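Local coordinates for putative fructose-bisphosphate aldolase (Coccidioides immitis, PDB 3PM6), which is a putative member of the class II fructose-bisphosphate aldolase family, with a TIM-barrel fold and a bound zinc ion, at residues Leu10-Leu16 / Asn141-Ala146; Asn129-Arg134 / Glu179-Ile185; Ile29-Tyr35 / Pro53-Phe59. All coordinates share one frame; numbering follows the deposited sequence.

How the contacts relate
Contact 3 is the core contact: every residue that touches is buried, and it joins the neighbouring strands 29-33 and 54-58 of the barrel wall by a backbone ladder and apolar side chains. Contacts 1 and 2 are only partly buried and share helix 126-141. Contact 2 packs the middle of helix 126-141 against the end of helix 174-181, with a leucine over a phenylalanine ring and weak or water-borne polar links at its margin. In contact 1 the N-terminal loop meets the turn that follows helix 126-141 and depends on one asparagine amide. Contact 1 touches each of the others by packing, at Asn-141 with Gly-184 and at Ala-15 with Met-55, whereas contacts 2 and 3 stay about 13 Å apart at their nearest atoms.

Contact 1 (Leu10-Leu16 / Asn141-Ala146); sequences LKSNRAL and NARGIA
Asn-13 reaches across to Gly-144, and its amide carries the polar side of this contact. Its CB, directed at 141-146, lies 4.0 Å from Gly-144 O. With chi1 at -173°, CG continues into the contact, where it comes beside the methyl of Ala-146. The amide then splits its two ends between the segments. ND2 donates to Gly-144 O at 2.8 Å (N-H...O 157°); the acceptor lies close to the plane of the amide, and the donor in the plane of the carbonyl. A further bond from ND2 to Asp-115 O gives this nitrogen a second carbonyl. OD1 turns back to its own segment as a cap for the coming helix, taking Leu-16 N in the carbonyl plane at 3.1 Å and Ala-15 N from above that plane at 2.8 Å. Three bonds within the two segments thus fix the rotation of the amide.

Apolar groups flank it. Leu-10 lays CD2 against the backbone, 3.4 Å from Ile-145 O, while Leu-16 CD2 meets Ala-146 CB at 3.6 Å. Gly-144, at positive phi, is the C-prime residue of a Schellman motif that ends helix 126-141; its carbonyl is the one Asn-13 grips.

The contact therefore ties the loop before helix 16-24 to the link between helix 126-141 and strand 146-149. Ala-146 bonds by its backbone to Asp-115 and Ile-117, and Ala-15 touches Thr-86, Ser-116 and Trp-187, placing the N-terminal loop across the starts of several barrel strands.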
loop_
_atom_site.group_PDB
_atom_site.type_symbol
_atom_site.label_atom_id
_atom_site.label_comp_id
_atom_site.label_asym_id
_atom_site.label_seq_id
_atom_site.Cartn_x
_atom_site.Cartn_y
_atom_site.Cartn_z
ATOM N N LEU A 10 22.216 -16.688 3.340
ATOM C CA LEU A 10 21.560 -16.769 1.969
ATOM C C LEU A 10 20.997 -18.147 1.628
ATOM O O LEU A 10 20.155 -18.268 0.733
ATOM C CB LEU A 10 22.498 -16.314 0.833
ATOM C CG LEU A 10 22.984 -14.851 0.711
ATOM C CD1 LEU A 10 23.856 -14.707 -0.519
ATOM C CD2 LEU A 10 21.886 -13.848 0.673
ATOM N N LYS A 11 21.459 -19.187 2.325
ATOM C CA LYS A 11 20.960 -20.555 2.061
ATOM C C LYS A 11 19.435 -20.615 2.106
ATOM O O LYS A 11 18.824 -21.358 1.344
ATOM C CB LYS A 11 21.562 -21.588 3.035
ATOM N N SER A 12 18.844 -19.816 2.997
ATOM C CA SER A 12 17.394 -19.670 3.122
ATOM C C SER A 12 16.784 -18.437 2.392
ATOM O O SER A 12 15.634 -18.058 2.664
ATOM C CB SER A 12 17.040 -19.607 4.604
ATOM O OG SER A 12 15.660 -19.347 4.798
ATOM N N ASN A 13 17.538 -17.818 1.484
ATOM C CA ASN A 13 17.006 -16.697 0.697
ATOM C C ASN A 13 15.928 -17.103 -0.312
ATOM O O ASN A 13 16.147 -18.022 -1.109
ATOM C CB ASN A 13 18.105 -15.942 -0.040
ATOM C CG ASN A 13 17.580 -14.697 -0.696
ATOM O OD1 ASN A 13 17.105 -14.754 -1.824
ATOM N ND2 ASN A 13 17.592 -13.579 0.030
ATOM N N ARG A 14 14.795 -16.393 -0.281
ATOM C CA ARG A 14 13.625 -16.717 -1.116
ATOM C C ARG A 14 13.731 -16.289 -2.603
ATOM O O ARG A 14 13.031 -16.848 -3.457
ATOM C CB ARG A 14 12.336 -16.103 -0.518
ATOM C CG ARG A 14 11.733 -16.808 0.714
ATOM C CD ARG A 14 10.476 -16.065 1.214
ATOM N NE ARG A 14 9.350 -16.147 0.261
ATOM C CZ ARG A 14 8.725 -15.104 -0.293
ATOM N NH1 ARG A 14 9.086 -13.843 -0.013
ATOM N NH2 ARG A 14 7.734 -15.313 -1.140
ATOM N N ALA A 15 14.558 -15.286 -2.903
ATOM C CA ALA A 15 14.670 -14.761 -4.278
ATOM C C ALA A 15 15.559 -15.637 -5.166
ATOM O O ALA A 15 15.245 -15.875 -6.330
ATOM C CB ALA A 15 15.182 -13.315 -4.262
ATOM N N LEU A 16 16.662 -16.141 -4.612
ATOM C CA LEU A 16 17.634 -16.939 -5.395
ATOM C C LEU A 16 17.040 -18.096 -6.213
ATOM O O LEU A 16 17.338 -18.228 -7.413
ATOM C CB LEU A 16 18.788 -17.440 -4.506
ATOM C CG LEU A 16 19.693 -16.395 -3.844
ATOM C CD1 LEU A 16 20.843 -17.089 -3.165
ATOM C CD2 LEU A 16 20.200 -15.364 -4.867
ATOM N N ASN A 141 24.340 -9.391 2.583
ATOM C CA ASN A 141 24.490 -10.826 2.794
ATOM C C ASN A 141 24.406 -11.178 4.298
ATOM O O ASN A 141 23.670 -12.091 4.687
ATOM C CB ASN A 141 25.824 -11.307 2.223
ATOM C CG ASN A 141 25.817 -11.417 0.707
ATOM O OD1 ASN A 141 24.818 -11.101 0.037
ATOM N ND2 ASN A 141 26.941 -11.886 0.148
ATOM N N ALA A 142 25.128 -10.424 5.123
ATOM C CA ALA A 142 25.021 -10.526 6.596
ATOM C C ALA A 142 23.576 -10.575 7.077
ATOM O O ALA A 142 23.314 -11.126 8.140
ATOM C CB ALA A 142 25.747 -9.377 7.281
ATOM N N ARG A 143 22.644 -10.024 6.276
ATOM C CA ARG A 143 21.274 -9.903 6.717
ATOM C C ARG A 143 20.306 -10.800 5.950
ATOM O O ARG A 143 19.067 -10.619 6.025
ATOM C CB ARG A 143 20.849 -8.432 6.708
ATOM C CG ARG A 143 21.589 -7.611 7.785
ATOM C CD ARG A 143 21.845 -6.160 7.396
ATOM N NE ARG A 143 22.509 -5.501 8.515
ATOM C CZ ARG A 143 23.821 -5.525 8.760
ATOM N NH1 ARG A 143 24.656 -6.140 7.936
ATOM N NH2 ARG A 143 24.301 -4.934 9.857
ATOM N N GLY A 144 20.868 -11.771 5.236
ATOM C CA GLY A 144 20.072 -12.721 4.470
ATOM C C GLY A 144 19.652 -12.255 3.078
ATOM O O GLY A 144 18.838 -12.907 2.427
ATOM N N ILE A 145 20.234 -11.152 2.602
ATOM C CA ILE A 145 19.698 -10.462 1.419
ATOM C C ILE A 145 20.546 -10.703 0.160
ATOM O O ILE A 145 21.739 -10.488 0.177
ATOM C CB ILE A 145 19.549 -8.955 1.724
ATOM C CG1 ILE A 145 18.564 -8.756 2.896
ATOM C CG2 ILE A 145 19.144 -8.165 0.460
ATOM C CD1 ILE A 145 18.507 -7.289 3.429
ATOM N N ALA A 146 19.911 -11.188 -0.905
ATOM C CA ALA A 146 20.557 -11.382 -2.188
ATOM C C ALA A 146 20.764 -10.027 -2.913
ATOM O O ALA A 146 20.113 -9.033 -2.581
ATOM C CB ALA A 146 19.711 -12.307 -3.036
#

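Contact 2 (Asn129-Arg134 / Glu179-Ile185); sequences NLRLTR and EFVATGI
Leu-130 on Phe-180 is the centre of a helix-to-helix packing contact on the outside of the barrel, where the middle of helix 126-141 meets the C-terminal end of helix 174-181 and the turn after it. Leu-130 CD2 sits over the middle of the Phe-180 ring, 3.5 Å from the centroid and 9° off the normal, a CH-pi contact. The rim of the same ring is met by polar atoms: Asn-129 OD1 lies 3.2 Å from Phe-180 CE1, near the ring plane, with Thr-133 OG1 at the edge as well. The Asn-129 amide is turned 65° against the ring, and its ND2 bonds to Glu-150 O, which helps to hold that orientation.

Farther along, Thr-133 divides its two branches. CG2, opposite the backbone N, faces the turn and meets Ile-185 CG2 at 3.8 Å, leaving OG1 beside the ring edge. Thr-183 packs CB against the backbone of the other helix, 3.9 Å from Arg-134 CA, and its CG2 lies near Arg-134 CB.

Arg-134 bends at chi3 (-64°), bringing its guanidinium over Thr-183 CA; NH1 makes a weak bond to Ala-182 O at 3.2 Å. A water donates to both Arg-134 O and Thr-183 O, bridging the two backbones. On the other flank Glu-179 passes Leu-130 CD1 and pairs OE2 with Lys-126 in a salt bridge. Gly-184, at positive phi, turns the chain out of its helix.

Both Thr-133 and Phe-180 also touch Ala-149 of strand 146-149: two outer helices packed on one another and on the strand between them in sequence, an arrangement typical of a TIM barrel.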
loop_
_atom_site.group_PDB
_atom_site.type_symbol
_atom_site.label_atom_id
_atom_site.label_comp_id
_atom_site.label_asym_id
_atom_site.label_seq_id
_atom_site.Cartn_x
_atom_site.Cartn_y
_atom_site.Cartn_z
ATOM N N ASN A 129 32.473 1.886 -8.155
ATOM C CA ASN A 129 31.330 0.974 -8.284
ATOM C C ASN A 129 31.727 -0.401 -7.696
ATOM O O ASN A 129 31.016 -0.946 -6.846
ATOM C CB ASN A 129 30.944 0.924 -9.780
ATOM C CG ASN A 129 29.745 0.022 -10.106
ATOM O OD1 ASN A 129 29.261 -0.776 -9.283
ATOM N ND2 ASN A 129 29.284 0.125 -11.384
ATOM N N LEU A 130 32.884 -0.941 -8.092
ATOM C CA LEU A 130 33.311 -2.247 -7.553
ATOM C C LEU A 130 33.506 -2.198 -6.054
ATOM O O LEU A 130 33.060 -3.119 -5.337
ATOM C CB LEU A 130 34.629 -2.708 -8.157
ATOM C CG LEU A 130 34.586 -3.354 -9.510
ATOM C CD1 LEU A 130 36.031 -3.359 -9.972
ATOM C CD2 LEU A 130 33.992 -4.780 -9.427
ATOM N N ARG A 131 34.153 -1.114 -5.592
ATOM C CA ARG A 131 34.496 -0.933 -4.184
ATOM C C ARG A 131 33.250 -0.871 -3.313
ATOM O O ARG A 131 33.121 -1.615 -2.340
ATOM C CB ARG A 131 35.338 0.346 -3.988
ATOM C CG ARG A 131 35.981 0.471 -2.595
ATOM C CD ARG A 131 36.636 1.849 -2.341
ATOM N NE ARG A 131 35.676 2.960 -2.333
ATOM C CZ ARG A 131 34.887 3.257 -1.307
ATOM N NH1 ARG A 131 34.917 2.535 -0.191
ATOM N NH2 ARG A 131 34.068 4.277 -1.382
ATOM N N LEU A 132 32.353 0.055 -3.634
ATOM C CA LEU A 132 31.115 0.161 -2.883
ATOM C C LEU A 132 30.264 -1.124 -3.016
ATOM O O LEU A 132 29.698 -1.584 -2.029
ATOM C CB LEU A 132 30.310 1.377 -3.333
ATOM C CG LEU A 132 30.941 2.738 -3.064
ATOM C CD1 LEU A 132 30.248 3.794 -3.947
ATOM C CD2 LEU A 132 30.902 3.076 -1.545
ATOM N N THR A 133 30.174 -1.694 -4.231
ATOM C CA THR A 133 29.367 -2.926 -4.420
ATOM C C THR A 133 29.885 -4.045 -3.497
ATOM O O THR A 133 29.115 -4.676 -2.781
ATOM C CB THR A 133 29.299 -3.400 -5.899
ATOM O OG1 THR A 133 28.660 -2.400 -6.702
ATOM C CG2 THR A 133 28.504 -4.714 -6.028
ATOM N N ARG A 134 31.197 -4.267 -3.481
ATOM C CA ARG A 134 31.767 -5.333 -2.613
ATOM C C ARG A 134 31.354 -5.168 -1.142
ATOM O O ARG A 134 30.891 -6.102 -0.503
ATOM C CB ARG A 134 33.284 -5.368 -2.730
ATOM C CG ARG A 134 33.971 -6.406 -1.843
ATOM C CD ARG A 134 35.486 -6.378 -2.091
ATOM N NE ARG A 134 35.823 -6.768 -3.467
ATOM C CZ ARG A 134 35.959 -8.029 -3.891
ATOM N NH1 ARG A 134 35.795 -9.061 -3.051
ATOM N NH2 ARG A 134 36.256 -8.258 -5.164
ATOM N N GLU A 179 35.075 -9.219 -12.954
ATOM C CA GLU A 179 35.432 -8.387 -11.789
ATOM C C GLU A 179 34.257 -8.298 -10.806
ATOM O O GLU A 179 34.456 -8.417 -9.600
ATOM C CB GLU A 179 35.940 -6.961 -12.164
ATOM C CG GLU A 179 36.990 -6.902 -13.336
ATOM C CD GLU A 179 37.500 -5.462 -13.696
ATOM O OE1 GLU A 179 37.481 -5.028 -14.902
ATOM O OE2 GLU A 179 37.961 -4.787 -12.749
ATOM N N PHE A 180 33.035 -8.113 -11.308
ATOM C CA PHE A 180 31.877 -7.972 -10.409
ATOM C C PHE A 180 31.456 -9.284 -9.729
ATOM O O PHE A 180 31.017 -9.273 -8.565
ATOM C CB PHE A 180 30.707 -7.259 -11.077
ATOM C CG PHE A 180 30.798 -5.772 -10.989
ATOM C CD1 PHE A 180 30.171 -5.096 -9.960
ATOM C CD2 PHE A 180 31.527 -5.044 -11.926
ATOM C CE1 PHE A 180 30.276 -3.735 -9.863
ATOM C CE2 PHE A 180 31.629 -3.675 -11.832
ATOM C CZ PHE A 180 31.003 -3.015 -10.812
ATOM N N VAL A 181 31.614 -10.404 -10.431
ATOM C CA VAL A 181 31.337 -11.735 -9.840
ATOM C C VAL A 181 32.151 -11.971 -8.536
ATOM O O VAL A 181 31.654 -12.578 -7.589
ATOM C CB VAL A 181 31.603 -12.878 -10.873
ATOM C CG1 VAL A 181 31.781 -14.240 -10.198
ATOM C CG2 VAL A 181 30.486 -12.960 -11.912
ATOM N N ALA A 182 33.398 -11.500 -8.506
ATOM C CA ALA A 182 34.263 -11.616 -7.304
ATOM C C ALA A 182 33.757 -10.800 -6.111
ATOM O O ALA A 182 34.197 -11.026 -4.979
ATOM C CB ALA A 182 35.726 -11.235 -7.629
ATOM N N THR A 183 32.849 -9.842 -6.343
ATOM C CA THR A 183 32.280 -9.084 -5.222
ATOM C C THR A 183 31.293 -9.917 -4.449
ATOM O O THR A 183 30.892 -9.509 -3.377
ATOM C CB THR A 183 31.536 -7.799 -5.652
ATOM O OG1 THR A 183 30.463 -8.147 -6.535
ATOM C CG2 THR A 183 32.468 -6.824 -6.340
ATOM N N GLY A 184 30.891 -11.073 -4.987
ATOM C CA GLY A 184 29.864 -11.914 -4.342
ATOM C C GLY A 184 28.398 -11.576 -4.645
ATOM O O GLY A 184 27.473 -12.104 -3.999
ATOM N N ILE A 185 28.164 -10.697 -5.618
ATOM C CA ILE A 185 26.778 -10.426 -6.081
ATOM C C ILE A 185 26.138 -11.703 -6.558
ATOM O O ILE A 185 26.839 -12.615 -6.911
ATOM C CB ILE A 185 26.751 -9.503 -7.290
ATOM C CG1 ILE A 185 27.530 -10.174 -8.407
ATOM C CG2 ILE A 185 27.248 -8.148 -6.913
ATOM C CD1 ILE A 185 27.925 -9.277 -9.502
HETATM O O HOH W 1 31.205 -8.856 -0.662
#

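Contact 3 (Ile29-Tyr35 / Pro53-Phe59); sequences IPAICVY and PAMILLF
Met-55 N donates to Pro-30 O at 2.9 Å, the first of four backbone bonds that join strands 29-33 and 54-58 in parallel register. Ile-32 answers with both its groups, N to Met-55 O at 3.0 Å and O from Leu-57 N at 2.9 Å. Val-34 N closes the ladder on Leu-57 O. Beyond it a water donates to Val-34 O and accepts from Phe-59 N, bridging the strands where they part. Backbone groups of Ile-29, Ala-31 and Cys-33 bond to strand 245-250 on the neighbouring side.

On the face of Ala-31 and Leu-57, Leu-57 CD1 presses tightly on Ala-31 CB at 3.5 Å, and Leu-57 reaches His-88 on the next strand. At the N-terminal end of the ladder Ile-29 sends its branches apart, CG2 to Met-55 CG and CD1 to the ring of Pro-53. The reverse face holds Ile-32 and Ile-56; both, like Val-34 just beyond, touch Ile-43 of helix 37-49, the crossover of this beta-alpha-beta unit. Val-34 CG2, wedged between its own N and carbonyl carbon, meets Ile-56 CG2 at 3.8 Å.

Toward the C-terminal end Cys-33 SG lies obliquely beside the Phe-59 ring, 3.7 Å from CZ, a sulfur-aromatic contact. Tyr-35 leans on the same ring with planes at 51°. Its OH is 3.4 Å from Phe-59 CE2, at the ring edge, and is bonded to Asp-159 O and Asn-251 ND2.

The chemistry thus shifts along the contact, from apolar packing around a backbone ladder to a sulfur and aromatic cluster whose Phe-59 side chain stands about 6 Å from the zinc ion, consistent with a wall of the metal site.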
loop_
_atom_site.group_PDB
_atom_site.type_symbol
_atom_site.label_atom_id
_atom_site.label_comp_id
_atom_site.label_asym_id
_atom_site.label_seq_id
_atom_site.Cartn_x
_atom_site.Cartn_y
_atom_site.Cartn_z
ATOM N N ILE A 29 11.860 -14.383 -14.921
ATOM C CA ILE A 29 10.978 -13.941 -13.857
ATOM C C ILE A 29 10.532 -12.520 -14.223
ATOM O O ILE A 29 11.363 -11.689 -14.586
ATOM C CB ILE A 29 11.769 -13.913 -12.507
ATOM C CG1 ILE A 29 12.321 -15.308 -12.174
ATOM C CG2 ILE A 29 10.937 -13.314 -11.345
ATOM C CD1 ILE A 29 11.257 -16.464 -12.119
ATOM N N PRO A 30 9.215 -12.253 -14.183
ATOM C CA PRO A 30 8.773 -10.876 -14.417
ATOM C C PRO A 30 9.022 -10.057 -13.160
ATOM O O PRO A 30 8.542 -10.422 -12.119
ATOM C CB PRO A 30 7.258 -11.014 -14.666
ATOM C CG PRO A 30 6.849 -12.329 -13.971
ATOM C CD PRO A 30 8.100 -13.200 -13.926
ATOM N N ALA A 31 9.791 -8.979 -13.267
ATOM C CA ALA A 31 10.168 -8.144 -12.108
ATOM C C ALA A 31 9.556 -6.760 -12.298
ATOM O O ALA A 31 10.099 -5.916 -13.013
ATOM C CB ALA A 31 11.689 -8.056 -11.998
ATOM N N ILE A 32 8.403 -6.537 -11.696
ATOM C CA ILE A 32 7.562 -5.395 -12.038
ATOM C C ILE A 32 7.706 -4.322 -11.008
ATOM O O ILE A 32 7.402 -4.550 -9.828
ATOM C CB ILE A 32 6.044 -5.839 -12.073
ATOM C CG1 ILE A 32 5.875 -7.149 -12.857
ATOM C CG2 ILE A 32 5.135 -4.708 -12.558
ATOM C CD1 ILE A 32 6.318 -7.063 -14.307
ATOM N N CYS A 33 8.190 -3.156 -11.442
ATOM C CA CYS A 33 8.249 -1.984 -10.614
ATOM C C CYS A 33 6.887 -1.451 -10.331
ATOM O O CYS A 33 6.067 -1.256 -11.250
ATOM C CB CYS A 33 9.050 -0.870 -11.305
ATOM S SG CYS A 33 10.701 -1.406 -11.672
ATOM N N VAL A 34 6.652 -1.135 -9.068
ATOM C CA VAL A 34 5.378 -0.519 -8.679
ATOM C C VAL A 34 5.625 0.594 -7.693
ATOM O O VAL A 34 6.701 0.634 -7.081
ATOM C CB VAL A 34 4.423 -1.533 -8.015
ATOM C CG1 VAL A 34 3.939 -2.583 -9.013
ATOM C CG2 VAL A 34 5.052 -2.164 -6.801
ATOM N N TYR A 35 4.616 1.467 -7.528
ATOM C CA TYR A 35 4.688 2.671 -6.685
ATOM C C TYR A 35 3.578 2.713 -5.653
ATOM O O TYR A 35 3.472 3.689 -4.886
ATOM C CB TYR A 35 4.507 3.943 -7.521
ATOM C CG TYR A 35 5.544 4.153 -8.583
ATOM C CD1 TYR A 35 6.742 4.821 -8.311
ATOM C CD2 TYR A 35 5.320 3.685 -9.872
ATOM C CE1 TYR A 35 7.688 5.024 -9.338
ATOM C CE2 TYR A 35 6.237 3.868 -10.865
ATOM C CZ TYR A 35 7.405 4.547 -10.610
ATOM O OH TYR A 35 8.280 4.662 -11.663
ATOM N N PRO A 53 5.556 -17.270 -11.217
ATOM C CA PRO A 53 6.391 -16.569 -10.268
ATOM C C PRO A 53 6.461 -15.098 -10.681
ATOM O O PRO A 53 6.105 -14.766 -11.812
ATOM C CB PRO A 53 7.745 -17.222 -10.485
ATOM C CG PRO A 53 7.726 -17.584 -11.964
ATOM C CD PRO A 53 6.356 -18.176 -12.061
ATOM N N ALA A 54 6.885 -14.225 -9.768
ATOM C CA ALA A 54 7.021 -12.792 -10.059
ATOM C C ALA A 54 7.884 -12.161 -9.011
ATOM O O ALA A 54 8.189 -12.777 -8.019
ATOM C CB ALA A 54 5.630 -12.067 -10.089
ATOM N N MET A 55 8.294 -10.924 -9.246
ATOM C CA MET A 55 8.945 -10.152 -8.214
ATOM C C MET A 55 8.282 -8.798 -8.180
ATOM O O MET A 55 7.918 -8.235 -9.222
ATOM C CB MET A 55 10.455 -10.020 -8.482
ATOM C CG MET A 55 11.239 -11.305 -8.285
ATOM S SD MET A 55 13.043 -11.095 -8.624
ATOM C CE MET A 55 13.601 -12.726 -8.088
ATOM N N ILE A 56 8.125 -8.273 -6.982
ATOM C CA ILE A 56 7.603 -6.917 -6.823
ATOM C C ILE A 56 8.859 -6.028 -6.618
ATOM O O ILE A 56 9.688 -6.308 -5.741
ATOM C CB ILE A 56 6.622 -6.833 -5.599
ATOM C CG1 ILE A 56 5.378 -7.722 -5.797
ATOM C CG2 ILE A 56 6.251 -5.394 -5.252
ATOM C CD1 ILE A 56 4.511 -7.804 -4.577
ATOM N N LEU A 57 9.010 -4.994 -7.453
ATOM C CA LEU A 57 10.130 -4.074 -7.300
ATOM C C LEU A 57 9.699 -2.750 -6.703
ATOM O O LEU A 57 8.736 -2.155 -7.156
ATOM C CB LEU A 57 10.849 -3.857 -8.647
ATOM C CG LEU A 57 11.892 -4.926 -8.978
ATOM C CD1 LEU A 57 11.232 -6.356 -8.997
ATOM C CD2 LEU A 57 12.533 -4.642 -10.322
ATOM N N LEU A 58 10.401 -2.280 -5.676
ATOM C CA LEU A 58 10.148 -0.944 -5.150
ATOM C C LEU A 58 11.388 -0.087 -5.396
ATOM O O LEU A 58 12.489 -0.631 -5.476
ATOM C CB LEU A 58 9.810 -1.009 -3.653
ATOM C CG LEU A 58 8.457 -1.649 -3.279
ATOM C CD1 LEU A 58 8.459 -1.823 -1.777
ATOM C CD2 LEU A 58 7.249 -0.743 -3.706
ATOM N N PHE A 59 11.214 1.242 -5.541
ATOM C CA PHE A 59 12.355 2.158 -5.649
ATOM C C PHE A 59 12.688 2.701 -4.263
ATOM O O PHE A 59 11.879 2.535 -3.325
ATOM C CB PHE A 59 12.067 3.314 -6.621
ATOM C CG PHE A 59 11.865 2.872 -8.030
ATOM C CD1 PHE A 59 12.848 2.133 -8.707
ATOM C CD2 PHE A 59 10.695 3.165 -8.695
ATOM C CE1 PHE A 59 12.643 1.700 -10.011
ATOM C CE2 PHE A 59 10.512 2.737 -10.024
ATOM C CZ PHE A 59 11.490 2.015 -10.666
HETATM O O HOH W 2 8.591 2.428 -5.733
#